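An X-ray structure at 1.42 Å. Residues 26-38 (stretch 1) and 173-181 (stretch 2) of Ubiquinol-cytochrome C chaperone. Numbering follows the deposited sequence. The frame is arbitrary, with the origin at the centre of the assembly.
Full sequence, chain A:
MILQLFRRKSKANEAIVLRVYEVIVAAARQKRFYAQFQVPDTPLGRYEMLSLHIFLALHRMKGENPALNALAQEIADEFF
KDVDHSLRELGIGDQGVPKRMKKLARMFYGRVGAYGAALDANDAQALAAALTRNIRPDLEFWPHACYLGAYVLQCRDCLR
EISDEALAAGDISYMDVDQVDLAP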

ATOM      1  N   ALA A  26       5.376   8.306   2.033  1.00 18.88           N
ATOM      2  CA  ALA A  26       6.572   8.826   1.355  1.00 19.95           C
ATOM      3  C   ALA A  26       6.966   7.961   0.155  1.00 19.21           C
ATOM      4  O   ALA A  26       7.302   8.480  -0.915  1.00 20.63           O
ATOM      5  CB  ALA A  26       7.735   8.937   2.332  1.00 21.68           C
ATOM      6  N   ALA A  27       6.918   6.643   0.328  1.00 19.36           N
ATOM      7  CA  ALA A  27       7.229   5.725  -0.778  1.00 18.36           C
ATOM      8  C   ALA A  27       6.285   5.914  -1.980  1.00 18.43           C
ATOM      9  O   ALA A  27       6.730   5.915  -3.122  1.00 19.48           O
ATOM     10  CB  ALA A  27       7.233   4.278  -0.296  1.00 20.47           C
ATOM     11  N   ALA A  28       4.994   6.103  -1.708  1.00 17.91           N
ATOM     12  CA  ALA A  28       3.988   6.332  -2.758  1.00 18.33           C
ATOM     13  C   ALA A  28       4.131   7.671  -3.504  1.00 19.41           C
ATOM     14  O   ALA A  28       3.621   7.805  -4.622  1.00 20.42           O
ATOM     15  CB  ALA A  28       2.587   6.222  -2.161  1.00 18.03           C
ATOM     16  N   ARG A  29       4.809   8.650  -2.887  1.00 20.08           N
ATOM     17  CA  ARG A  29       5.030   9.984  -3.470  1.00 21.54           C
ATOM     18  C   ARG A  29       6.329  10.142  -4.283  1.00 22.44           C
ATOM     19  O   ARG A  29       6.605  11.245  -4.773  1.00 25.14           O
ATOM     20  CB  ARG A  29       4.985  11.052  -2.361  1.00 23.13           C
ATOM     21  CG  ARG A  29       3.598  11.272  -1.784  1.00 25.71           C
ATOM     22  CD  ARG A  29       3.612  12.235  -0.606  1.00 31.51           C
ATOM     23  NE  ARG A  29       2.263  12.542  -0.131  1.00 37.50           N
ATOM     24  CZ  ARG A  29       1.964  13.191   0.999  1.00 40.08           C
ATOM     25  NH1 ARG A  29       2.915  13.620   1.830  1.00 41.54           N
ATOM     26  NH2 ARG A  29       0.687  13.405   1.309  1.00 44.09           N
ATOM     27  N   GLN A  30       7.126   9.074  -4.435  1.00 21.74           N
ATOM     28  CA  GLN A  30       8.404   9.157  -5.191  1.00 22.62           C
ATOM     29  C   GLN A  30       8.165   9.698  -6.610  1.00 23.55           C
ATOM     30  O   GLN A  30       7.261   9.235  -7.310  1.00 22.26           O
ATOM     31  CB  GLN A  30       9.117   7.791  -5.228  1.00 21.66           C
ATOM     32  CG  GLN A  30       9.657   7.338  -3.868  1.00 19.76           C
ATOM     33  CD  GLN A  30      10.177   5.919  -3.883  1.00 21.27           C
ATOM     34  OE1 GLN A  30       9.422   4.953  -3.704  1.00 24.72           O
ATOM     35  NE2 GLN A  30      11.472   5.780  -4.090  1.00 21.46           N
ATOM     36  N   LYS A  31       8.972  10.685  -7.010  1.00 24.24           N
ATOM     37  CA  LYS A  31       8.711  11.478  -8.228  1.00 25.73           C
ATOM     38  C   LYS A  31       8.760  10.681  -9.532  1.00 24.86           C
ATOM     39  O   LYS A  31       7.992  10.967 -10.459  1.00 24.95           O
ATOM     40  CB  LYS A  31       9.672  12.677  -8.316  1.00 30.63           C
ATOM     41  CG  LYS A  31       9.499  13.707  -7.209  1.00 35.92           C
ATOM     42  CD  LYS A  31       8.223  14.523  -7.353  1.00 40.91           C
ATOM     43  CE  LYS A  31       8.097  15.562  -6.246  1.00 44.17           C
ATOM     44  NZ  LYS A  31       9.173  16.592  -6.303  1.00 48.24           N
ATOM     45  N   ARG A  32       9.631   9.671  -9.596  1.00 24.91           N
ATOM     46  CA  ARG A  32       9.816   8.876 -10.819  1.00 26.32           C
ATOM     47  C   ARG A  32       8.525   8.215 -11.323  1.00 24.07           C
ATOM     48  O   ARG A  32       8.347   8.070 -12.531  1.00 23.60           O
ATOM     49  CB  ARG A  32      10.913   7.813 -10.635  1.00 27.49           C
ATOM     50  CG  ARG A  32      11.422   7.225 -11.945  1.00 28.52           C
ATOM     51  CD  ARG A  32      12.549   6.221 -11.746  1.00 28.41           C
ATOM     52  NE  ARG A  32      13.133   5.803 -13.027  1.00 30.79           N
ATOM     53  CZ  ARG A  32      14.033   4.831 -13.179  1.00 33.28           C
ATOM     54  NH1 ARG A  32      14.474   4.131 -12.132  1.00 34.71           N
ATOM     55  NH2 ARG A  32      14.497   4.550 -14.399  1.00 36.06           N
ATOM     56  N   PHE A  33       7.618   7.832 -10.418  1.00 22.41           N
ATOM     57  CA  PHE A  33       6.348   7.229 -10.850  1.00 22.32           C
ATOM     58  C   PHE A  33       5.593   8.165 -11.805  1.00 22.37           C
ATOM     59  O   PHE A  33       5.048   7.722 -12.807  1.00 23.58           O
ATOM     60  CB  PHE A  33       5.401   6.915  -9.675  1.00 21.30           C
ATOM     61  CG  PHE A  33       5.961   5.979  -8.627  1.00 20.31           C
ATOM     62  CD1 PHE A  33       6.601   4.787  -8.971  1.00 20.69           C
ATOM     63  CD2 PHE A  33       5.783   6.270  -7.272  1.00 20.51           C
ATOM     64  CE1 PHE A  33       7.091   3.936  -7.985  1.00 20.41           C
ATOM     65  CE2 PHE A  33       6.266   5.421  -6.293  1.00 19.70           C
ATOM     66  CZ  PHE A  33       6.926   4.249  -6.650  1.00 20.18           C
ATOM     67  N   TYR A  34       5.590   9.458 -11.478  1.00 21.73           N
ATOM     68  CA  TYR A  34       4.778  10.462 -12.166  1.00 23.35           C
ATOM     69  C   TYR A  34       5.528  11.153 -13.314  1.00 26.56           C
ATOM     70  O   TYR A  34       4.914  11.616 -14.281  1.00 30.96           O
ATOM     71  CB  TYR A  34       4.269  11.493 -11.151  1.00 22.09           C
ATOM     72  CG  TYR A  34       3.593  10.859  -9.937  1.00 20.88           C
ATOM     73  CD1 TYR A  34       2.249  10.455  -9.978  1.00 20.67           C
ATOM     74  CD2 TYR A  34       4.312  10.611  -8.770  1.00 21.40           C
ATOM     75  CE1 TYR A  34       1.643   9.857  -8.870  1.00 21.03           C
ATOM     76  CE2 TYR A  34       3.718  10.016  -7.662  1.00 20.86           C
ATOM     77  CZ  TYR A  34       2.383   9.639  -7.711  1.00 21.04           C
ATOM     78  OH  TYR A  34       1.801   9.047  -6.601  1.00 21.68           O
ATOM     79  N   ALA A  35       6.846  11.239 -13.205  1.00 27.34           N
ATOM     80  CA  ALA A  35       7.655  11.760 -14.298  1.00 29.43           C
ATOM     81  C   ALA A  35       7.884  10.622 -15.315  1.00 30.89           C
ATOM     82  O   ALA A  35       7.031  10.410 -16.183  1.00 34.74           O
ATOM     83  CB  ALA A  35       8.951  12.367 -13.774  1.00 32.58           C
ATOM     84  N   GLN A  36       8.965   9.858 -15.191  1.00 30.38           N
ATOM     85  CA  GLN A  36       9.328   8.886 -16.231  1.00 32.15           C
ATOM     86  C   GLN A  36       8.261   7.816 -16.506  1.00 29.79           C
ATOM     87  O   GLN A  36       7.977   7.528 -17.664  1.00 29.91           O
ATOM     88  CB  GLN A  36      10.676   8.214 -15.928  1.00 35.53           C
ATOM     89  CG  GLN A  36      11.160   7.298 -17.052  1.00 38.46           C
ATOM     90  CD  GLN A  36      12.530   6.694 -16.812  1.00 42.18           C
ATOM     91  OE1 GLN A  36      13.080   6.767 -15.712  1.00 43.90           O
ATOM     92  NE2 GLN A  36      13.089   6.083 -17.853  1.00 45.35           N
ATOM     93  N   PHE A  37       7.661   7.243 -15.454  1.00 27.09           N
ATOM     94  CA  PHE A  37       6.764   6.085 -15.634  1.00 26.36           C
ATOM     95  C   PHE A  37       5.358   6.447 -16.138  1.00 25.72           C
ATOM     96  O   PHE A  37       4.601   5.551 -16.517  1.00 25.55           O
ATOM     97  CB  PHE A  37       6.638   5.249 -14.346  1.00 26.61           C
ATOM     98  CG  PHE A  37       7.902   4.542 -13.897  1.00 27.46           C
ATOM     99  CD1 PHE A  37       9.125   4.650 -14.576  1.00 30.04           C
ATOM    100  CD2 PHE A  37       7.863   3.768 -12.733  1.00 28.19           C
ATOM    101  CE1 PHE A  37      10.257   3.991 -14.110  1.00 29.96           C
ATOM    102  CE2 PHE A  37       8.993   3.111 -12.268  1.00 27.71           C
ATOM    103  CZ  PHE A  37      10.191   3.219 -12.962  1.00 30.40           C
ATOM    104  N   GLN A  38       5.002   7.737 -16.115  1.00 25.18           N
ATOM    105  CA  GLN A  38       3.705   8.222 -16.614  1.00 26.98           C
ATOM    106  C   GLN A  38       2.489   7.695 -15.827  1.00 24.19           C
ATOM    107  O   GLN A  38       1.391   7.546 -16.385  1.00 24.58           O
ATOM    108  CB  GLN A  38       3.549   7.960 -18.129  1.00 29.47           C
ATOM    109  CG  GLN A  38       4.663   8.560 -18.985  1.00 36.15           C
ATOM    110  CD  GLN A  38       4.737  10.078 -18.913  1.00 43.63           C
ATOM    111  OE1 GLN A  38       5.825  10.648 -18.822  1.00 55.97           O
ATOM    112  NE2 GLN A  38       3.584  10.744 -18.957  1.00 45.32           N
ATOM    113  N   SER A 173      10.824  -0.586   5.359  1.00 22.59           N
ATOM    114  CA  SER A 173      11.422   0.172   4.257  1.00 23.15           C
ATOM    115  C   SER A 173      11.000  -0.390   2.899  1.00 22.00           C
ATOM    116  O   SER A 173      10.655  -1.574   2.775  1.00 23.58           O
ATOM    117  CB  SER A 173      12.957   0.233   4.379  1.00 25.49           C
ATOM    118  OG  SER A 173      13.532  -1.058   4.395  1.00 30.96           O
ATOM    119  N   TYR A 174      10.998   0.493   1.905  1.00 22.04           N
ATOM    120  CA  TYR A 174      10.767   0.161   0.502  1.00 21.79           C
ATOM    121  C   TYR A 174      12.042   0.466  -0.285  1.00 24.34           C
ATOM    122  O   TYR A 174      12.953   1.152   0.205  1.00 28.78           O
ATOM    123  CB  TYR A 174       9.597   0.987  -0.062  1.00 20.52           C
ATOM    124  CG  TYR A 174       8.254   0.615   0.550  1.00 19.34           C
ATOM    125  CD1 TYR A 174       7.885   1.067   1.822  1.00 20.58           C
ATOM    126  CD2 TYR A 174       7.360  -0.224  -0.123  1.00 18.38           C
ATOM    127  CE1 TYR A 174       6.662   0.710   2.386  1.00 18.79           C
ATOM    128  CE2 TYR A 174       6.141  -0.581   0.435  1.00 18.32           C
ATOM    129  CZ  TYR A 174       5.789  -0.122   1.699  1.00 17.35           C
ATOM    130  OH  TYR A 174       4.570  -0.477   2.276  1.00 18.29           O
ATOM    131  N   MET A 175      12.096  -0.038  -1.510  1.00 24.16           N
ATOM    132  CA  MET A 175      13.230   0.242  -2.391  1.00 26.15           C
ATOM    133  C   MET A 175      13.190   1.700  -2.876  1.00 24.66           C
ATOM    134  O   MET A 175      12.119   2.311  -2.929  1.00 23.90           O
ATOM    135  CB  MET A 175      13.230  -0.722  -3.582  1.00 29.33           C
ATOM    136  CG  MET A 175      13.318  -2.207  -3.220  1.00 36.58           C
ATOM    137  SD  MET A 175      14.787  -2.722  -2.295  1.00 41.42           S
ATOM    138  CE  MET A 175      16.064  -2.390  -3.506  1.00 44.22           C
ATOM    139  N   ASP A 176      14.359   2.268  -3.176  1.00 26.94           N
ATOM    140  CA  ASP A 176      14.471   3.573  -3.849  1.00 27.13           C
ATOM    141  C   ASP A 176      14.211   3.345  -5.342  1.00 26.93           C
ATOM    142  O   ASP A 176      15.049   2.782  -6.049  1.00 28.29           O
ATOM    143  CB  ASP A 176      15.876   4.180  -3.613  1.00 27.77           C
ATOM    144  CG  ASP A 176      16.108   5.537  -4.327  1.00 30.75           C
ATOM    145  OD1 ASP A 176      15.233   6.044  -5.065  1.00 31.51           O
ATOM    146  OD2 ASP A 176      17.217   6.100  -4.152  1.00 35.25           O
ATOM    147  N   VAL A 177      13.056   3.802  -5.824  1.00 24.86           N
ATOM    148  CA  VAL A 177      12.676   3.621  -7.230  1.00 26.81           C
ATOM    149  C   VAL A 177      13.706   4.175  -8.238  1.00 27.49           C
ATOM    150  O   VAL A 177      13.807   3.655  -9.344  1.00 27.99           O
ATOM    151  CB  VAL A 177      11.237   4.162  -7.506  1.00 27.33           C
ATOM    152  CG1 VAL A 177      11.199   5.683  -7.491  1.00 27.28           C
ATOM    153  CG2 VAL A 177      10.695   3.615  -8.825  1.00 27.85           C
ATOM    154  N   ASP A 178      14.481   5.192  -7.850  1.00 27.29           N
ATOM    155  CA  ASP A 178      15.531   5.761  -8.729  1.00 29.84           C
ATOM    156  C   ASP A 178      16.694   4.804  -9.040  1.00 32.87           C
ATOM    157  O   ASP A 178      17.420   5.012 -10.017  1.00 35.04           O
ATOM    158  CB  ASP A 178      16.099   7.052  -8.125  1.00 32.36           C
ATOM    159  CG  ASP A 178      15.078   8.177  -8.059  1.00 34.17           C
ATOM    160  OD1 ASP A 178      14.247   8.292  -8.979  1.00 35.93           O
ATOM    161  OD2 ASP A 178      15.118   8.961  -7.086  1.00 39.83           O
ATOM    162  N   GLN A 179      16.880   3.790  -8.191  1.00 34.81           N
ATOM    163  CA  GLN A 179      17.893   2.754  -8.398  1.00 37.08           C
ATOM    164  C   GLN A 179      17.404   1.550  -9.219  1.00 37.90           C
ATOM    165  O   GLN A 179      18.187   0.635  -9.475  1.00 41.92           O
ATOM    166  CB  GLN A 179      18.434   2.278  -7.043  1.00 39.86           C
ATOM    167  CG  GLN A 179      19.034   3.396  -6.192  1.00 46.51           C
ATOM    168  CD  GLN A 179      19.513   2.924  -4.829  1.00 54.06           C
ATOM    169  OE1 GLN A 179      18.885   2.074  -4.189  1.00 65.57           O
ATOM    170  NE2 GLN A 179      20.627   3.478  -4.372  1.00 60.07           N
ATOM    171  N   VAL A 180      16.135   1.540  -9.640  1.00 36.64           N
ATOM    172  CA  VAL A 180      15.611   0.472 -10.511  1.00 41.04           C
ATOM    173  C   VAL A 180      16.147   0.657 -11.935  1.00 44.51           C
ATOM    174  O   VAL A 180      16.061   1.753 -12.493  1.00 43.68           O
ATOM    175  CB  VAL A 180      14.061   0.459 -10.539  1.00 42.17           C
ATOM    176  CG1 VAL A 180      13.527  -0.603 -11.499  1.00 44.47           C
ATOM    177  CG2 VAL A 180      13.514   0.206  -9.145  1.00 43.02           C
ATOM    178  N   ASP A 181      16.694  -0.413 -12.516  1.00 47.66           N
ATOM    179  CA  ASP A 181      17.213  -0.369 -13.892  1.00 51.89           C
ATOM    180  C   ASP A 181      17.184  -1.738 -14.563  1.00 53.39           C
ATOM    181  O   ASP A 181      16.600  -1.896 -15.635  1.00 59.39           O
ATOM    182  CB  ASP A 181      18.632   0.215 -13.923  1.00 56.42           C
ATOM    183  CG  ASP A 181      19.650  -0.667 -13.221  1.00 63.22           C
ATOM    184  OD1 ASP A 181      19.382  -1.098 -12.079  1.00 70.40           O
ATOM    185  OD2 ASP A 181      20.725  -0.924 -13.812  1.00 69.11           O
TER
HETATM  186  O   HOH W   1      11.866   9.307  -7.673  1.00 33.12           O

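The two stretches, at least 140 residues apart in sequence wherever they touch, meet in a small, mixed contact in which one arginine side chain binds backbone carbonyls of the second stretch while a buried valine packs among apolar side chains of the first.

R32 is the polar anchor. Its side chain is extended, with chi1, chi2 and chi3 all t, and this carries the guanidinium to a short 3-10 segment, residues 177-179, and the residue that follows it. There R32 NH1 donates two hydrogen bonds, one to V177 O at 2.9 Å and one to V180 O, also at 2.9 Å. Both oxygens lie at the edge of the guanidinium, near its plane, where the N-H groups point. Arginine suits this place because a single terminal nitrogen carries two hydrogens and can serve two carbonyls at once. V177 O is shared, since it also accepts the backbone bond from V180 N at 3.2 Å. The rest of the guanidinium is held from within stretch 1: R32 NE and R32 NH2 each donate to Q36 OE1, both at 2.9 Å, so that Q36 steadies the arginine without itself touching stretch 2.

A water extends the polar contact at the backbone of R32. It accepts from R32 N at 3.0 Å and donates to D178 OD1 at 2.9 Å, linking the two stretches through an exposed carboxylate. The turn that presents these groups is braced by D176, whose OD1 accepts from D178 N at 3.0 Å.

V177 has the largest area covered in the contact, 104 of the 431 Å² buried in total, counting both sides. Its CA-to-CB bond points toward stretch 1, and its branched side chain reaches several neighbours: V177 CG2 lies 3.7 Å from F33 CE1 and 3.9 Å from F37 CE2, while V177 CG1 is 3.8 Å from R32 CB. Valine fits because its two methyls spread apolar surface from a short side chain. The phenylalanines, both buried, each bring a ring carbon against the same methyl, an apolar contact that suits a buried site.

The CA-to-CB bond of Q30 also points toward stretch 2, and the residue has 61 Å² covered by it, adding to the packing near V177.

At the other end, the helical residue A27 meets Y174. A27 CB sits 3.9 Å from Y174 CG and makes an off-centre CH-pi contact with the ring. Alanine's single methyl is enough to meet the ring here, where A27 CA lies 6.7 Å from Y174 CA, while the tyrosine hydroxyl is hydrogen-bonded elsewhere in the structure.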